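Local coordinates for mandelate racemase/muconate lactonizing enzyme (Jannaschia sp., PDB 4J3Z), which belongs to the enolase superfamily and probably catalyses a metal-dependent reaction that starts by removing a proton beside a substrate carboxylate, at residues Glu49-Thr52 / His53-His56; Ala155-Ala159 / Glu160-Ala164; Thr339-His342 / Glu343-Thr347. All coordinates share one frame; numbering follows the deposited sequence.

All three contacts are local, each joining residues three to five positions apart, so none closes a long loop; they follow in series along the chain and neither nest nor cross. Interaction 1 comes first, within helix 48-62 of the N-terminal domain, where it faces a second subunit. Interaction 2 follows in the barrel domain, at the turn from helix 147-159 into strand 164-167. Interaction 3 spans the N-cap, short helix 340-345 and strand 346-347; it comes after strand 334-336 and packs on residues of the N-terminal domain. Interactions 1 and 2 lie on opposite sides of the chain's centre, their own centres about 39 Å apart, whereas the nearest atoms of interactions 2 and 3 are about 8 Å apart.

Interaction 1 of 3, residues Glu49-Thr52 / His53-His56; sequences EAMT and HVIH
Met51 lies against Val54 and Ile55 on the inner side of helix 48-62. Its CB passes 4.1 Å from Ile55 CD1. The chain then bends at chi2 (-52°) and again at chi3 (-59°), which carries the terminal methyl along the helix instead of straight out from it. CE touches two branches, 3.9 Å from Val54 CG1 and equally far from Ile55 CG1. The Met51 side chain crosses that of Ile55 at about a right angle. The same pair is joined in the backbone, where Ile55 N donates to Met51 O at 2.7 Å, nearly straight at 166°. This apolar side is continued by Thr90, Ala94 and Leu98 of helix 89-109 and by Val41 of strand 36-41.

The other side of the helix is polar. Thr52 turns its hydroxyl back, and OG1 donates to Glu49 O at 2.9 Å. Thr52 OG1 also sits over one face of the His53 imidazole, 3.8 Å above the plane and offset toward the rim. One turn on, Thr52 O takes the backbone N of His56 at 3.0 Å and, weakly, ND1 of the same residue. The His53 ring stacks on His53 of the second subunit, and Val54 packs on Val46 of that subunit.

The helix therefore serves two neighbours: Met51 and Ile55 pack within the N-terminal domain, while His53, with Ala50 and Val54, meets the second subunit, and Thr52 finds its hydroxyl a partner in the preceding turn.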
loop_
_atom_site.group_PDB
_atom_site.type_symbol
_atom_site.label_atom_id
_atom_site.label_comp_id
_atom_site.label_asym_id
_atom_site.label_seq_id
_atom_site.Cartn_x
_atom_site.Cartn_y
_atom_site.Cartn_z
ATOM N N GLU D 49 -16.695 -18.381 -40.016
ATOM C CA GLU D 49 -17.880 -17.998 -40.786
ATOM C C GLU D 49 -18.482 -16.739 -40.175
ATOM O O GLU D 49 -18.796 -15.778 -40.890
ATOM C CB GLU D 49 -18.922 -19.130 -40.802
ATOM C CG GLU D 49 -20.073 -18.912 -41.772
ATOM C CD GLU D 49 -21.401 -19.492 -41.305
ATOM O OE1 GLU D 49 -21.527 -19.853 -40.120
ATOM O OE2 GLU D 49 -22.339 -19.581 -42.131
ATOM N N ALA D 50 -18.632 -16.754 -38.851
ATOM C CA ALA D 50 -19.182 -15.624 -38.121
ATOM C C ALA D 50 -18.159 -14.495 -38.057
ATOM O O ALA D 50 -18.533 -13.319 -38.067
ATOM C CB ALA D 50 -19.622 -16.044 -36.724
ATOM N N MET D 51 -16.873 -14.847 -38.002
ATOM C CA MET D 51 -15.828 -13.823 -38.041
ATOM C C MET D 51 -15.861 -13.023 -39.339
ATOM O O MET D 51 -15.661 -11.802 -39.298
ATOM C CB MET D 51 -14.422 -14.386 -37.778
ATOM C CG MET D 51 -14.036 -14.538 -36.308
ATOM S SD MET D 51 -14.245 -13.094 -35.234
ATOM C CE MET D 51 -13.216 -11.853 -36.026
ATOM N N THR D 52 -16.136 -13.678 -40.479
ATOM C CA THR D 52 -16.158 -12.944 -41.752
ATOM C C THR D 52 -17.191 -11.819 -41.734
ATOM O O THR D 52 -16.974 -10.772 -42.339
ATOM C CB THR D 52 -16.354 -13.807 -43.041
ATOM O OG1 THR D 52 -17.703 -14.263 -43.152
ATOM C CG2 THR D 52 -15.380 -14.961 -43.153
ATOM N N HIS D 53 -18.303 -12.032 -41.036
ATOM C CA HIS D 53 -19.334 -11.006 -40.908
ATOM C C HIS D 53 -18.946 -9.936 -39.892
ATOM O O HIS D 53 -19.304 -8.775 -40.056
ATOM C CB HIS D 53 -20.684 -11.630 -40.573
ATOM C CG HIS D 53 -21.170 -12.593 -41.610
ATOM N ND1 HIS D 53 -21.123 -13.964 -41.441
ATOM C CD2 HIS D 53 -21.728 -12.385 -42.824
ATOM C CE1 HIS D 53 -21.623 -14.554 -42.513
ATOM N NE2 HIS D 53 -21.991 -13.618 -43.370
ATOM N N VAL D 54 -18.193 -10.320 -38.859
ATOM C CA VAL D 54 -17.606 -9.344 -37.934
ATOM C C VAL D 54 -16.551 -8.462 -38.632
ATOM O O VAL D 54 -16.581 -7.231 -38.500
ATOM C CB VAL D 54 -16.995 -10.021 -36.689
ATOM C CG1 VAL D 54 -15.986 -9.099 -36.009
ATOM C CG2 VAL D 54 -18.087 -10.438 -35.712
ATOM N N ILE D 55 -15.636 -9.096 -39.376
ATOM C CA ILE D 55 -14.525 -8.388 -40.042
ATOM C C ILE D 55 -15.053 -7.478 -41.138
ATOM O O ILE D 55 -14.617 -6.335 -41.264
ATOM C CB ILE D 55 -13.451 -9.352 -40.619
ATOM C CG1 ILE D 55 -12.827 -10.207 -39.515
ATOM C CG2 ILE D 55 -12.348 -8.575 -41.317
ATOM C CD1 ILE D 55 -12.332 -11.576 -39.972
ATOM N N HIS D 56 -16.004 -7.973 -41.924
ATOM C CA HIS D 56 -16.682 -7.110 -42.904
ATOM C C HIS D 56 -17.461 -5.966 -42.241
ATOM O O HIS D 56 -17.556 -4.880 -42.803
ATOM C CB HIS D 56 -17.609 -7.920 -43.812
ATOM C CG HIS D 56 -16.991 -8.313 -45.119
ATOM N ND1 HIS D 56 -16.626 -9.611 -45.411
ATOM C CD2 HIS D 56 -16.643 -7.573 -46.199
ATOM C CE1 HIS D 56 -16.103 -9.658 -46.624
ATOM N NE2 HIS D 56 -16.104 -8.434 -47.124
#

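Interaction 2 of 3, residues Ala155-Ala159 / Glu160-Ala164; sequences AARVA and EGYTA
Arg157 sets CG beside its backbone N (chi1 -50°) and then bends at chi2 and chi3, whereas Glu160 runs extended beyond CG; the two side chains therefore run side by side, and the guanidinium meets the carboxylate with their planes 29° apart. Arg157 NE donates to Glu160 OE1 at 3.1 Å in a salt bridge, reaching that oxygen from above the carboxylate plane. A second, weak bond links Arg157 NH1 to Glu160 OE2 at 3.4 Å. NH1 has another acid partner in Glu135. With an alanine in place of Arg157, the carboxylates of Glu160 and Glu135 would probably both lack this cationic mate, and that of Glu160 would be left to turn.

The Tyr162 ring presents its edge to Arg157 O, and its CD2 lies 3.7 Å from Arg157 CB. The helix ends here in a Schellman motif: Tyr162 N donates to Arg157 O at 3.0 Å and Gly161 N to Val158 O at 2.9 Å. Gly161 has a positive phi (109°) at which a side chain would press on the carbonyl oxygen before it. A water also donates to Val158 O and, weakly, to Tyr162 O.

The chain thus leaves helix 147-159 for barrel strand 164-167 with late carbonyls still engaged, and Arg157, shared by Glu160 and Glu135, probably offsets the charge of both acids and ties the helix end to the loop holding Glu135.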
loop_
_atom_site.group_PDB
_atom_site.type_symbol
_atom_site.label_atom_id
_atom_site.label_comp_id
_atom_site.label_asym_id
_atom_site.label_seq_id
_atom_site.Cartn_x
_atom_site.Cartn_y
_atom_site.Cartn_z
ATOM N N ALA D 155 18.284 -30.281 -29.156
ATOM C CA ALA D 155 19.632 -30.342 -29.745
ATOM C C ALA D 155 19.645 -29.967 -31.233
ATOM O O ALA D 155 20.511 -29.210 -31.670
ATOM C CB ALA D 155 20.267 -31.718 -29.530
ATOM N N ALA D 156 18.675 -30.474 -31.996
ATOM C CA ALA D 156 18.554 -30.163 -33.428
ATOM C C ALA D 156 18.361 -28.665 -33.687
ATOM O O ALA D 156 18.935 -28.106 -34.621
ATOM C CB ALA D 156 17.430 -30.967 -34.064
ATOM N N ARG D 157 17.529 -28.002 -32.915
ATOM C CA ARG D 157 17.360 -26.572 -33.043
ATOM C C ARG D 157 18.576 -25.722 -32.699
ATOM O O ARG D 157 18.845 -24.755 -33.366
ATOM C CB ARG D 157 16.199 -26.041 -32.223
ATOM C CG ARG D 157 14.907 -26.745 -32.382
ATOM C CD ARG D 157 14.332 -26.613 -33.762
ATOM N NE ARG D 157 14.805 -27.623 -34.656
ATOM C CZ ARG D 157 14.360 -28.850 -34.778
ATOM N NH1 ARG D 157 14.938 -29.579 -35.639
ATOM N NH2 ARG D 157 13.402 -29.349 -34.087
ATOM N N VAL D 158 19.278 -26.070 -31.633
ATOM C CA VAL D 158 20.545 -25.399 -31.340
ATOM C C VAL D 158 21.543 -25.549 -32.492
ATOM O O VAL D 158 22.218 -24.579 -32.848
ATOM C CB VAL D 158 21.137 -25.880 -29.996
ATOM C CG1 VAL D 158 22.636 -25.607 -29.898
ATOM C CG2 VAL D 158 20.395 -25.220 -28.845
ATOM N N ALA D 159 21.613 -26.745 -33.089
ATOM C CA ALA D 159 22.467 -26.989 -34.265
ATOM C C ALA D 159 22.046 -26.206 -35.517
ATOM O O ALA D 159 22.849 -26.002 -36.428
ATOM C CB ALA D 159 22.556 -28.488 -34.573
ATOM N N GLU D 160 20.793 -25.770 -35.565
ATOM C CA GLU D 160 20.337 -24.872 -36.636
ATOM C C GLU D 160 20.562 -23.401 -36.298
ATOM O O GLU D 160 20.259 -22.532 -37.114
ATOM C CB GLU D 160 18.852 -25.082 -36.926
ATOM C CG GLU D 160 18.496 -26.370 -37.649
ATOM C CD GLU D 160 17.029 -26.700 -37.471
ATOM O OE1 GLU D 160 16.321 -25.906 -36.795
ATOM O OE2 GLU D 160 16.588 -27.747 -38.003
ATOM N N GLY D 161 21.050 -23.132 -35.084
ATOM C CA GLY D 161 21.379 -21.778 -34.647
ATOM C C GLY D 161 20.466 -21.165 -33.592
ATOM O O GLY D 161 20.760 -20.083 -33.065
ATOM N N TYR D 162 19.363 -21.838 -33.281
ATOM C CA TYR D 162 18.394 -21.314 -32.324
ATOM C C TYR D 162 19.028 -21.150 -30.948
ATOM O O TYR D 162 19.826 -21.998 -30.523
ATOM C CB TYR D 162 17.166 -22.222 -32.231
ATOM C CG TYR D 162 16.108 -22.000 -33.303
ATOM C CD1 TYR D 162 15.306 -20.857 -33.294
ATOM C CD2 TYR D 162 15.883 -22.956 -34.305
ATOM C CE1 TYR D 162 14.325 -20.659 -34.250
ATOM C CE2 TYR D 162 14.906 -22.765 -35.275
ATOM C CZ TYR D 162 14.125 -21.614 -35.242
ATOM O OH TYR D 162 13.141 -21.406 -36.202
ATOM N N THR D 163 18.684 -20.052 -30.268
ATOM C CA THR D 163 19.229 -19.765 -28.936
ATOM C C THR D 163 18.123 -19.711 -27.873
ATOM O O THR D 163 18.320 -19.150 -26.794
ATOM C CB THR D 163 20.069 -18.458 -28.896
ATOM O OG1 THR D 163 19.225 -17.324 -29.138
ATOM C CG2 THR D 163 21.207 -18.478 -29.937
ATOM N N ALA D 164 16.964 -20.292 -28.194
ATOM C CA ALA D 164 15.884 -20.502 -27.226
ATOM C C ALA D 164 14.894 -21.506 -27.793
ATOM O O ALA D 164 14.659 -21.531 -28.998
ATOM C CB ALA D 164 15.188 -19.192 -26.876
HETATM O O HOH W 1 23.144 -22.145 -31.458
#

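Interaction 3 of 3, residues Thr339-His342 / Glu343-Thr347; sequences TPFH and EALVT
Phe341 O takes two backbone donors from the following turn. Leu345 N reaches it at 2.7 Å, nearly along the C=O axis, while the bond from Ala344 N, at 3.1 Å, is weak. The side chains of the same pair meet as well: with chi1 of Phe341 at -172° the ring stands out from the helix, and Leu345 CB, one turn on, lies over one of its faces. Near the rim, Leu345 CD2 comes to 4.1 Å from Phe341 CE2. Trp24 and Val12 of the N-terminal domain, with Ile373 of helix 371-376, extend this apolar cluster.

Thr339 caps the helix, its OG1 accepting from His342 N at 3.1 Å in an almost straight bond. The His342 ring turns its ND1 to the same hydroxyl, although the very short separation makes that length doubtful; NE2 is bonded to Ala313 O. Glu343 OE1 forms a salt bridge with Arg349.

The other backbone bonds across this turn are weak, so the short helix probably depends on its N-cap, on the Phe341-Leu345 bond and on aromatic packing, through which the barrel domain meets the N-terminal domain.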
loop_
_atom_site.group_PDB
_atom_site.type_symbol
_atom_site.label_atom_id
_atom_site.label_comp_id
_atom_site.label_asym_id
_atom_site.label_seq_id
_atom_site.Cartn_x
_atom_site.Cartn_y
_atom_site.Cartn_z
ATOM N N THR D 339 7.285 -23.517 -41.043
ATOM C CA THR D 339 6.794 -24.599 -41.887
ATOM C C THR D 339 6.896 -24.244 -43.371
ATOM O O THR D 339 6.997 -23.065 -43.716
ATOM C CB THR D 339 5.318 -24.916 -41.597
ATOM O OG1 THR D 339 4.490 -23.889 -42.167
ATOM C CG2 THR D 339 5.073 -25.037 -40.097
ATOM N N PRO D 340 6.871 -25.270 -44.256
ATOM C CA PRO D 340 6.749 -25.078 -45.707
ATOM C C PRO D 340 5.521 -24.261 -46.130
ATOM O O PRO D 340 5.637 -23.344 -46.957
ATOM C CB PRO D 340 6.628 -26.511 -46.236
ATOM C CG PRO D 340 7.365 -27.340 -45.236
ATOM C CD PRO D 340 7.129 -26.683 -43.906
ATOM N N PHE D 341 4.349 -24.589 -45.589
ATOM C CA PHE D 341 3.129 -23.882 -45.970
ATOM C C PHE D 341 3.233 -22.374 -45.718
ATOM O O PHE D 341 2.821 -21.568 -46.559
ATOM C CB PHE D 341 1.910 -24.467 -45.265
ATOM C CG PHE D 341 0.602 -23.903 -45.752
ATOM C CD1 PHE D 341 0.217 -24.050 -47.083
ATOM C CD2 PHE D 341 -0.252 -23.247 -44.880
ATOM C CE1 PHE D 341 -0.998 -23.552 -47.525
ATOM C CE2 PHE D 341 -1.466 -22.739 -45.319
ATOM C CZ PHE D 341 -1.836 -22.894 -46.645
ATOM N N HIS D 342 3.786 -22.007 -44.563
ATOM C CA HIS D 342 4.156 -20.629 -44.268
ATOM C C HIS D 342 4.949 -19.973 -45.408
ATOM O O HIS D 342 4.654 -18.844 -45.793
ATOM C CB HIS D 342 4.962 -20.561 -42.963
ATOM C CG HIS D 342 4.122 -20.613 -41.724
ATOM N ND1 HIS D 342 3.872 -21.783 -41.041
ATOM C CD2 HIS D 342 3.484 -19.635 -41.038
ATOM C CE1 HIS D 342 3.107 -21.529 -39.994
ATOM N NE2 HIS D 342 2.862 -20.232 -39.966
ATOM N N GLU D 343 5.948 -20.677 -45.943
ATOM C CA GLU D 343 6.793 -20.144 -47.024
ATOM C C GLU D 343 6.165 -20.300 -48.422
ATOM O O GLU D 343 6.619 -19.683 -49.388
ATOM C CB GLU D 343 8.187 -20.795 -46.978
ATOM C CG GLU D 343 9.256 -20.147 -47.851
ATOM C CD GLU D 343 9.675 -18.755 -47.386
ATOM O OE1 GLU D 343 9.637 -18.463 -46.165
ATOM O OE2 GLU D 343 10.071 -17.955 -48.253
ATOM N N ALA D 344 5.124 -21.121 -48.521
ATOM C CA ALA D 344 4.378 -21.288 -49.771
ATOM C C ALA D 344 3.227 -20.290 -49.893
ATOM O O ALA D 344 2.984 -19.752 -50.982
ATOM C CB ALA D 344 3.846 -22.715 -49.889
ATOM N N LEU D 345 2.514 -20.056 -48.788
ATOM C CA LEU D 345 1.302 -19.216 -48.814
ATOM C C LEU D 345 1.586 -17.786 -49.281
ATOM O O LEU D 345 0.783 -17.199 -50.006
ATOM C CB LEU D 345 0.562 -19.230 -47.461
ATOM C CG LEU D 345 -0.795 -18.494 -47.371
ATOM C CD1 LEU D 345 -1.741 -18.830 -48.526
ATOM C CD2 LEU D 345 -1.484 -18.750 -46.043
ATOM N N VAL D 346 2.729 -17.242 -48.873
ATOM C CA VAL D 346 3.166 -15.922 -49.329
ATOM C C VAL D 346 4.515 -16.021 -50.052
ATOM O O VAL D 346 5.212 -17.034 -49.933
ATOM C CB VAL D 346 3.271 -14.918 -48.153
ATOM C CG1 VAL D 346 1.888 -14.512 -47.644
ATOM C CG2 VAL D 346 4.116 -15.490 -47.024
ATOM N N THR D 347 4.868 -14.992 -50.822
ATOM C CA THR D 347 6.267 -14.798 -51.214
ATOM C C THR D 347 6.796 -13.534 -50.516
ATOM O O THR D 347 6.174 -12.473 -50.583
ATOM C CB THR D 347 6.490 -14.738 -52.744
ATOM O OG1 THR D 347 6.027 -13.486 -53.269
ATOM C CG2 THR D 347 5.787 -15.911 -53.464
#